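PDB 6TGS: protein NBR1 homolog from Arabidopsis thaliana, which acts probably as a receptor that delivers ubiquitinated protein aggregates to autophagic degradation in the vacuole, here represented by its PB1 domain, which mediates homodimerization. Local coordinates for residues A[54-58]-A[85-91]; A[14-19]-A[45-49]. The protein carries 3 engineered substitutions. The contacts are given in a common frame with arbitrary orientation. Residues are numbered along the deposited sequence.

Contact 1 of 2, residues A[54-58]-A[85-91]; sequences LSLTY and LKINVNA
Two extended segments, 54-58 and 85-91, run antiparallel, their strand axes 4.5 Å apart at closest and 147° between directions. Ser55 faces Asn90 and Thr57 faces Asn88, both hydrogen-bonded pairs. The bonds are Ser55 N to Asn90 O (2.7 Å), Asn90 N to Ser55 O (2.9 Å), Thr57 N to Asn88 O (3.0 Å) and Asn88 N to Thr57 O (2.8 Å). Leu56 and Val89 form the non-hydrogen-bonded pair between them. On their face Leu56 (m, t) leans against the notch between Ile87 and Val89: its CB lies 3.9 Å from Ile87 CG2 and its CD2 3.8 Å from Val89 CG2. Ile42 of helix 35-46 touches both Leu56 and Val89. At one end Leu85 CD1 rests over the Tyr58 ring, 3.8 Å from its centroid, a CH-pi contact. On the polar face, water 1 fills the hollow between Ser55 OG (2.8 Å), Thr57 OG1 (2.7 Å) and Asn90 ND2 (2.9 Å). This pairing belongs to the mixed sheet of the ubiquitin-like PB1 fold.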
ATOM      1  N   LEU A  54      -3.357   3.705  11.281  1.00 22.91           N
ATOM      2  CA  LEU A  54      -4.261   3.602  10.147  1.00 22.06           C
ATOM      3  C   LEU A  54      -4.492   2.142   9.814  1.00 21.79           C
ATOM      4  O   LEU A  54      -3.557   1.342   9.849  1.00 30.93           O
ATOM      5  CB  LEU A  54      -3.667   4.306   8.932  1.00 23.44           C
ATOM      6  CG  LEU A  54      -3.258   5.765   9.147  1.00 24.64           C
ATOM      7  CD1 LEU A  54      -2.487   6.294   7.952  1.00 24.08           C
ATOM      8  CD2 LEU A  54      -4.493   6.594   9.372  1.00 25.20           C
ATOM      9  N   SER A  55      -5.724   1.794   9.487  1.00 21.03           N
ATOM     10  CA  SER A  55      -6.000   0.482   8.922  1.00 21.97           C
ATOM     11  C   SER A  55      -5.807   0.565   7.409  1.00 19.68           C
ATOM     12  O   SER A  55      -6.525   1.304   6.729  1.00 21.82           O
ATOM     13  CB  SER A  55      -7.413   0.015   9.275  1.00 29.19           C
ATOM     14  OG  SER A  55      -7.867  -0.993   8.389  1.00 34.42           O
ATOM     15  N   LEU A  56      -4.842  -0.190   6.887  1.00 16.32           N
ATOM     16  CA  LEU A  56      -4.526  -0.230   5.465  1.00 18.71           C
ATOM     17  C   LEU A  56      -4.857  -1.631   4.971  1.00 18.59           C
ATOM     18  O   LEU A  56      -4.215  -2.598   5.390  1.00 18.92           O
ATOM     19  CB  LEU A  56      -3.057   0.107   5.226  1.00 19.64           C
ATOM     20  CG  LEU A  56      -2.595   1.420   5.876  1.00 22.15           C
ATOM     21  CD1 LEU A  56      -1.101   1.679   5.619  1.00 24.66           C
ATOM     22  CD2 LEU A  56      -3.442   2.555   5.345  1.00 16.79           C
ATOM     23  N   THR A  57      -5.888  -1.752   4.127  1.00 14.10           N
ATOM     24  CA  THR A  57      -6.357  -3.066   3.706  1.00 15.46           C
ATOM     25  C   THR A  57      -6.468  -3.152   2.191  1.00 20.21           C
ATOM     26  O   THR A  57      -6.706  -2.145   1.518  1.00 18.19           O
ATOM     27  CB  THR A  57      -7.730  -3.405   4.323  1.00 20.25           C
ATOM     28  OG1 THR A  57      -8.675  -2.363   4.050  1.00 21.55           O
ATOM     29  CG2 THR A  57      -7.591  -3.599   5.842  1.00 18.63           C
ATOM     30  N   TYR A  58      -6.310  -4.360   1.649  1.00 14.85           N
ATOM     31  CA  TYR A  58      -6.691  -4.614   0.268  1.00 15.25           C
ATOM     32  C   TYR A  58      -7.457  -5.922   0.178  1.00 17.59           C
ATOM     33  O   TYR A  58      -7.369  -6.761   1.073  1.00 17.22           O
ATOM     34  CB  TYR A  58      -5.482  -4.639  -0.674  1.00 17.58           C
ATOM     35  CG  TYR A  58      -4.488  -5.774  -0.535  1.00 17.86           C
ATOM     36  CD1 TYR A  58      -4.607  -6.932  -1.311  1.00 18.26           C
ATOM     37  CD2 TYR A  58      -3.383  -5.657   0.311  1.00 19.33           C
ATOM     38  CE1 TYR A  58      -3.662  -7.947  -1.228  1.00 17.69           C
ATOM     39  CE2 TYR A  58      -2.436  -6.663   0.399  1.00 21.17           C
ATOM     40  CZ  TYR A  58      -2.589  -7.813  -0.373  1.00 25.20           C
ATOM     41  OH  TYR A  58      -1.652  -8.823  -0.287  1.00 25.47           O
ATOM     42  N   LEU A  85      -2.132  -2.475  -6.851  1.00 26.36           N
ATOM     43  CA  LEU A  85      -2.594  -2.613  -5.464  1.00 27.31           C
ATOM     44  C   LEU A  85      -3.566  -1.486  -5.151  1.00 23.31           C
ATOM     45  O   LEU A  85      -3.195  -0.354  -5.298  1.00 30.33           O
ATOM     46  CB  LEU A  85      -1.376  -2.590  -4.552  1.00 22.37           C
ATOM     47  CG  LEU A  85      -1.663  -2.717  -3.064  1.00 27.42           C
ATOM     48  CD1 LEU A  85      -2.318  -4.052  -2.771  1.00 26.37           C
ATOM     49  CD2 LEU A  85      -0.377  -2.576  -2.278  1.00 26.59           C
ATOM     50  N   LYS A  86      -4.771  -1.844  -4.752  1.00 20.82           N
ATOM     51  CA  LYS A  86      -5.719  -0.844  -4.274  1.00 19.73           C
ATOM     52  C   LYS A  86      -5.831  -0.979  -2.768  1.00 21.61           C
ATOM     53  O   LYS A  86      -6.286  -2.022  -2.277  1.00 19.71           O
ATOM     54  CB  LYS A  86      -7.099  -0.987  -4.901  1.00 20.72           C
ATOM     55  CG  LYS A  86      -8.050   0.086  -4.388  1.00 26.47           C
ATOM     56  CD  LYS A  86      -9.508  -0.261  -4.599  1.00 32.15           C
ATOM     57  CE  LYS A  86     -10.397   0.975  -4.419  1.00 33.19           C
ATOM     58  NZ  LYS A  86     -11.080   1.042  -3.110  1.00 45.03           N
ATOM     59  N   ILE A  87      -5.446   0.078  -2.047  1.00 15.95           N
ATOM     60  CA  ILE A  87      -5.417   0.091  -0.584  1.00 16.50           C
ATOM     61  C   ILE A  87      -6.553   0.969  -0.075  1.00 17.25           C
ATOM     62  O   ILE A  87      -6.637   2.152  -0.421  1.00 18.13           O
ATOM     63  CB  ILE A  87      -4.071   0.607  -0.053  1.00 18.46           C
ATOM     64  CG1 ILE A  87      -2.903  -0.269  -0.510  1.00 21.52           C
ATOM     65  CG2 ILE A  87      -4.116   0.766   1.485  1.00 22.49           C
ATOM     66  CD1 ILE A  87      -1.546   0.315  -0.114  1.00 22.76           C
ATOM     67  N   ASN A  88      -7.414   0.414   0.780  1.00 15.76           N
ATOM     68  CA  ASN A  88      -8.404   1.232   1.457  1.00 16.84           C
ATOM     69  C   ASN A  88      -7.832   1.702   2.792  1.00 19.19           C
ATOM     70  O   ASN A  88      -7.254   0.904   3.545  1.00 19.80           O
ATOM     71  CB  ASN A  88      -9.699   0.448   1.705  1.00 19.49           C
ATOM     72  CG  ASN A  88     -10.543   0.279   0.453  1.00 36.15           C
ATOM     73  OD1 ASN A  88     -10.429   1.045  -0.496  1.00 30.14           O
ATOM     74  ND2 ASN A  88     -11.408  -0.730   0.456  1.00 45.67           N
ATOM     75  N   VAL A  89      -8.030   2.985   3.106  1.00 16.86           N
ATOM     76  CA  VAL A  89      -7.513   3.591   4.334  1.00 18.36           C
ATOM     77  C   VAL A  89      -8.666   3.857   5.275  1.00 18.94           C
ATOM     78  O   VAL A  89      -9.621   4.550   4.914  1.00 20.79           O
ATOM     79  CB  VAL A  89      -6.776   4.920   4.062  1.00 19.48           C
ATOM     80  CG1 VAL A  89      -6.249   5.492   5.384  1.00 20.33           C
ATOM     81  CG2 VAL A  89      -5.662   4.715   3.104  1.00 20.62           C
ATOM     82  N   ASN A  90      -8.579   3.341   6.490  1.00 19.33           N
ATOM     83  CA  ASN A  90      -9.532   3.717   7.515  1.00 25.62           C
ATOM     84  C   ASN A  90      -8.781   4.167   8.754  1.00 32.80           C
ATOM     85  O   ASN A  90      -7.730   3.616   9.096  1.00 28.62           O
ATOM     86  CB  ASN A  90     -10.478   2.570   7.839  1.00 32.46           C
ATOM     87  CG  ASN A  90     -11.461   2.320   6.731  1.00 30.94           C
ATOM     88  OD1 ASN A  90     -12.533   2.921   6.692  1.00 45.96           O
ATOM     89  ND2 ASN A  90     -11.098   1.443   5.804  1.00 30.36           N
ATOM     90  N   ALA A  91      -9.307   5.191   9.408  1.00 34.48           N
ATOM     91  CA  ALA A  91      -8.639   5.797  10.542  1.00 36.31           C
ATOM     92  C   ALA A  91      -9.444   5.557  11.812  1.00 49.50           C
ATOM     93  O   ALA A  91     -10.674   5.464  11.779  1.00 51.30           O
ATOM     94  CB  ALA A  91      -8.439   7.296  10.316  1.00 37.17           C
TER
HETATM   95  O   HOH W   1      -8.835  -0.329   5.800  1.00 22.07           O
HETATM   96  O   HOH W   2      -9.978  -3.478   1.701  1.00 30.70           O

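Contact 2 of 2, residues A[14-19]-A[45-49]; sequences YGGVLR and LFNLS. With GOL (glycerol), chain E.
The beta hairpin of strands 8-14 and 17-23 here meets the C-terminal end of helix 35-46, at the surface of the PB1 domain. A type I' turn spans Tyr14 to Val17. Gly15 and Gly16 occupy its middle with positive phi (53° and 72°). Tyr14 N to Val17 O and Val17 N to Tyr14 O, both 2.9 Å, close the hairpin. The helix ends at Phe46, and Asn47 turns the chain with phi 54°, leading on to Leu48. Phe46 (chi1 m) points toward the hairpin and is the hub. Tyr14 CB stands almost exactly on its ring normal, 3.6 Å from the centroid, a CH-pi contact. The Tyr14 side chain (chi1 t) extends past it, with ring centroids 5.4 Å apart and planes at an oblique 54°. Leu48 CD2 reaches Tyr14 CE2 at 3.7 Å. Val17 CG1 meets the Phe46 ring edge, 3.9 Å from CE1. Arg19 CG lies 3.8 Å from Phe46 CZ, and Arg19 CB 4.1 Å from Leu45 CD1. Glycerol, probably from the crystallisation liquor, accepts hydrogen bonds from Arg19 NE at O1 (2.8 Å) and from Arg19 NH2 at O3 (3.2 Å), and its O1 gives a weak one to Leu45 O (2.9 Å). No direct hydrogen bond joins the segments, so their direct contact rests on aromatic and aliphatic packing, and the polar link through glycerol is probably an accident of crystallisation.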
ATOM      1  N   TYR A  14      -9.317   7.007   0.342  1.00 20.90           N
ATOM      2  CA  TYR A  14      -9.661   7.551   1.643  1.00 22.55           C
ATOM      3  C   TYR A  14     -10.742   8.606   1.453  1.00 27.32           C
ATOM      4  O   TYR A  14     -10.672   9.397   0.512  1.00 31.62           O
ATOM      5  CB  TYR A  14      -8.439   8.173   2.345  1.00 21.27           C
ATOM      6  CG  TYR A  14      -8.759   8.827   3.664  1.00 21.24           C
ATOM      7  CD1 TYR A  14      -8.952   8.066   4.804  1.00 28.76           C
ATOM      8  CD2 TYR A  14      -8.859  10.212   3.769  1.00 26.14           C
ATOM      9  CE1 TYR A  14      -9.245   8.660   6.021  1.00 32.82           C
ATOM     10  CE2 TYR A  14      -9.145  10.813   4.983  1.00 25.22           C
ATOM     11  CZ  TYR A  14      -9.339  10.030   6.103  1.00 29.00           C
ATOM     12  OH  TYR A  14      -9.636  10.625   7.306  1.00 33.49           O
ATOM     13  N   GLY A  15     -11.744   8.588   2.325  1.00 30.60           N
ATOM     14  CA  GLY A  15     -12.800   9.599   2.264  1.00 43.62           C
ATOM     15  C   GLY A  15     -13.460   9.733   0.909  1.00 38.28           C
ATOM     16  O   GLY A  15     -13.661  10.856   0.427  1.00 41.79           O
ATOM     17  N   GLY A  16     -13.785   8.609   0.269  1.00 31.49           N
ATOM     18  CA  GLY A  16     -14.423   8.619  -1.039  1.00 29.08           C
ATOM     19  C   GLY A  16     -13.535   9.040  -2.183  1.00 36.19           C
ATOM     20  O   GLY A  16     -14.031   9.262  -3.293  1.00 30.69           O
ATOM     21  N   VAL A  17     -12.233   9.136  -1.941  1.00 32.17           N
ATOM     22  CA  VAL A  17     -11.276   9.770  -2.829  1.00 30.87           C
ATOM     23  C   VAL A  17     -10.231   8.735  -3.207  1.00 25.30           C
ATOM     24  O   VAL A  17      -9.697   8.064  -2.323  1.00 30.69           O
ATOM     25  CB  VAL A  17     -10.609  10.968  -2.123  1.00 36.21           C
ATOM     26  CG1 VAL A  17      -9.564  11.569  -2.972  1.00 26.08           C
ATOM     27  CG2 VAL A  17     -11.641  11.991  -1.721  1.00 35.41           C
ATOM     28  N   LEU A  18      -9.909   8.632  -4.497  1.00 19.18           N
ATOM     29  CA  LEU A  18      -8.875   7.714  -4.973  1.00 18.65           C
ATOM     30  C   LEU A  18      -7.655   8.477  -5.472  1.00 17.45           C
ATOM     31  O   LEU A  18      -7.774   9.381  -6.307  1.00 21.01           O
ATOM     32  CB  LEU A  18      -9.414   6.818  -6.093  1.00 25.44           C
ATOM     33  CG  LEU A  18      -8.666   5.543  -6.491  1.00 24.52           C
ATOM     34  CD1 LEU A  18      -8.540   4.563  -5.316  1.00 23.35           C
ATOM     35  CD2 LEU A  18      -9.342   4.852  -7.693  1.00 26.72           C
ATOM     36  N   ARG A  19      -6.485   8.082  -5.011  1.00 15.49           N
ATOM     37  CA  ARG A  19      -5.238   8.668  -5.485  1.00 17.54           C
ATOM     38  C   ARG A  19      -4.305   7.558  -5.933  1.00 20.78           C
ATOM     39  O   ARG A  19      -4.318   6.456  -5.377  1.00 23.20           O
ATOM     40  CB  ARG A  19      -4.568   9.528  -4.397  1.00 16.30           C
ATOM     41  CG  ARG A  19      -5.396  10.750  -3.987  1.00 15.86           C
ATOM     42  CD  ARG A  19      -5.385  11.832  -5.086  1.00 18.22           C
ATOM     43  NE  ARG A  19      -6.152  13.028  -4.710  1.00 20.44           N
ATOM     44  CZ  ARG A  19      -7.428  13.214  -5.045  1.00 19.77           C
ATOM     45  NH1 ARG A  19      -8.070  12.267  -5.723  1.00 19.03           N
ATOM     46  NH2 ARG A  19      -8.061  14.338  -4.709  1.00 20.20           N
ATOM     47  N   LEU A  45      -0.781  12.631   1.162  1.00 16.64           N
ATOM     48  CA  LEU A  45      -1.860  12.691   0.179  1.00 15.85           C
ATOM     49  C   LEU A  45      -3.168  13.160   0.785  1.00 20.19           C
ATOM     50  O   LEU A  45      -3.969  13.798   0.093  1.00 22.32           O
ATOM     51  CB  LEU A  45      -2.089  11.320  -0.468  1.00 20.26           C
ATOM     52  CG  LEU A  45      -1.044  10.816  -1.460  1.00 20.07           C
ATOM     53  CD1 LEU A  45      -1.338   9.361  -1.827  1.00 19.69           C
ATOM     54  CD2 LEU A  45      -0.992  11.701  -2.695  1.00 20.23           C
ATOM     55  N   PHE A  46      -3.436  12.822   2.045  1.00 17.75           N
ATOM     56  CA  PHE A  46      -4.758  13.044   2.613  1.00 15.99           C
ATOM     57  C   PHE A  46      -4.719  13.919   3.858  1.00 17.44           C
ATOM     58  O   PHE A  46      -5.741  14.040   4.555  1.00 21.08           O
ATOM     59  CB  PHE A  46      -5.423  11.690   2.923  1.00 17.48           C
ATOM     60  CG  PHE A  46      -5.692  10.846   1.695  1.00 17.33           C
ATOM     61  CD1 PHE A  46      -6.676  11.217   0.783  1.00 16.97           C
ATOM     62  CD2 PHE A  46      -4.958   9.702   1.440  1.00 19.56           C
ATOM     63  CE1 PHE A  46      -6.916  10.457  -0.354  1.00 16.91           C
ATOM     64  CE2 PHE A  46      -5.199   8.932   0.305  1.00 20.03           C
ATOM     65  CZ  PHE A  46      -6.195   9.315  -0.588  1.00 17.44           C
ATOM     66  N   ASN A  47      -3.577  14.530   4.162  0.66 20.61           N
ATOM     67  CA  ASN A  47      -3.395  15.358   5.351  0.66 23.86           C
ATOM     68  C   ASN A  47      -3.769  14.592   6.618  0.66 24.72           C
ATOM     69  O   ASN A  47      -4.606  15.014   7.419  0.66 21.14           O
ATOM     70  CB  ASN A  47      -4.183  16.671   5.255  0.66 24.55           C
ATOM     71  CG  ASN A  47      -3.695  17.696   6.253  0.66 28.37           C
ATOM     72  OD1 ASN A  47      -2.502  17.765   6.532  0.66 30.50           O
ATOM     73  ND2 ASN A  47      -4.613  18.477   6.815  0.66 30.19           N
ATOM     74  N   LEU A  48      -3.125  13.444   6.787  1.00 18.18           N
ATOM     75  CA  LEU A  48      -3.250  12.638   7.994  1.00 15.71           C
ATOM     76  C   LEU A  48      -1.926  12.688   8.752  1.00 16.35           C
ATOM     77  O   LEU A  48      -0.952  13.269   8.279  1.00 18.22           O
ATOM     78  CB  LEU A  48      -3.620  11.198   7.636  1.00 15.75           C
ATOM     79  CG  LEU A  48      -4.568  10.937   6.466  1.00 17.19           C
ATOM     80  CD1 LEU A  48      -4.735   9.432   6.234  1.00 19.54           C
ATOM     81  CD2 LEU A  48      -5.910  11.594   6.685  1.00 22.12           C
ATOM     82  N   SER A  49      -1.910  12.077   9.946  0.56 16.91           N
ATOM     83  CA  SER A  49      -0.664  11.866  10.682  0.56 19.78           C
ATOM     84  C   SER A  49       0.054  10.636  10.145  0.56 16.82           C
ATOM     85  O   SER A  49      -0.548   9.565  10.030  0.56 19.16           O
ATOM     86  CB  SER A  49      -0.923  11.665  12.179  0.56 16.03           C
ATOM     87  OG  SER A  49      -1.482  12.805  12.795  0.56 18.84           O
TER
HETATM   88  C1  GOL E 104      -3.841  15.016  -2.595  1.00 35.85           C
HETATM   89  O1  GOL E 104      -5.070  14.390  -2.515  1.00 30.41           O
HETATM   90  C2  GOL E 104      -4.059  16.539  -2.767  1.00 53.06           C
HETATM   91  O2  GOL E 104      -2.984  17.284  -2.276  1.00 55.13           O
HETATM   92  C3  GOL E 104      -5.397  16.843  -2.049  1.00 44.88           C
HETATM   93  O3  GOL E 104      -6.407  16.516  -2.963  1.00 44.11           O

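Contacts 1 and 2 lie in one PB1 domain, their centres about 10 Å apart, and both reach the same mixed sheet. Contact 1 pairs strand 84-90 with strand 55-59. Contact 2 lies at the turn between strands 8-14 and 17-23, on the other side of strand 84-90 in the sheet order. Three packing contacts join them: Val89 O to Tyr14 CD1 (3.6 Å), Lys86 CE to Leu18 CD1 (4.1 Å) and Leu54 CD1 to Leu48 CD1 (4.2 Å). Helix 35-46 also serves both: Ile42 packs on contact 1, and Phe46 enters contact 2. The glycerol given here belongs to contact 2, where it bridges Arg19 and Leu45. Contact 1 is partly buried; contact 2 lies at the surface.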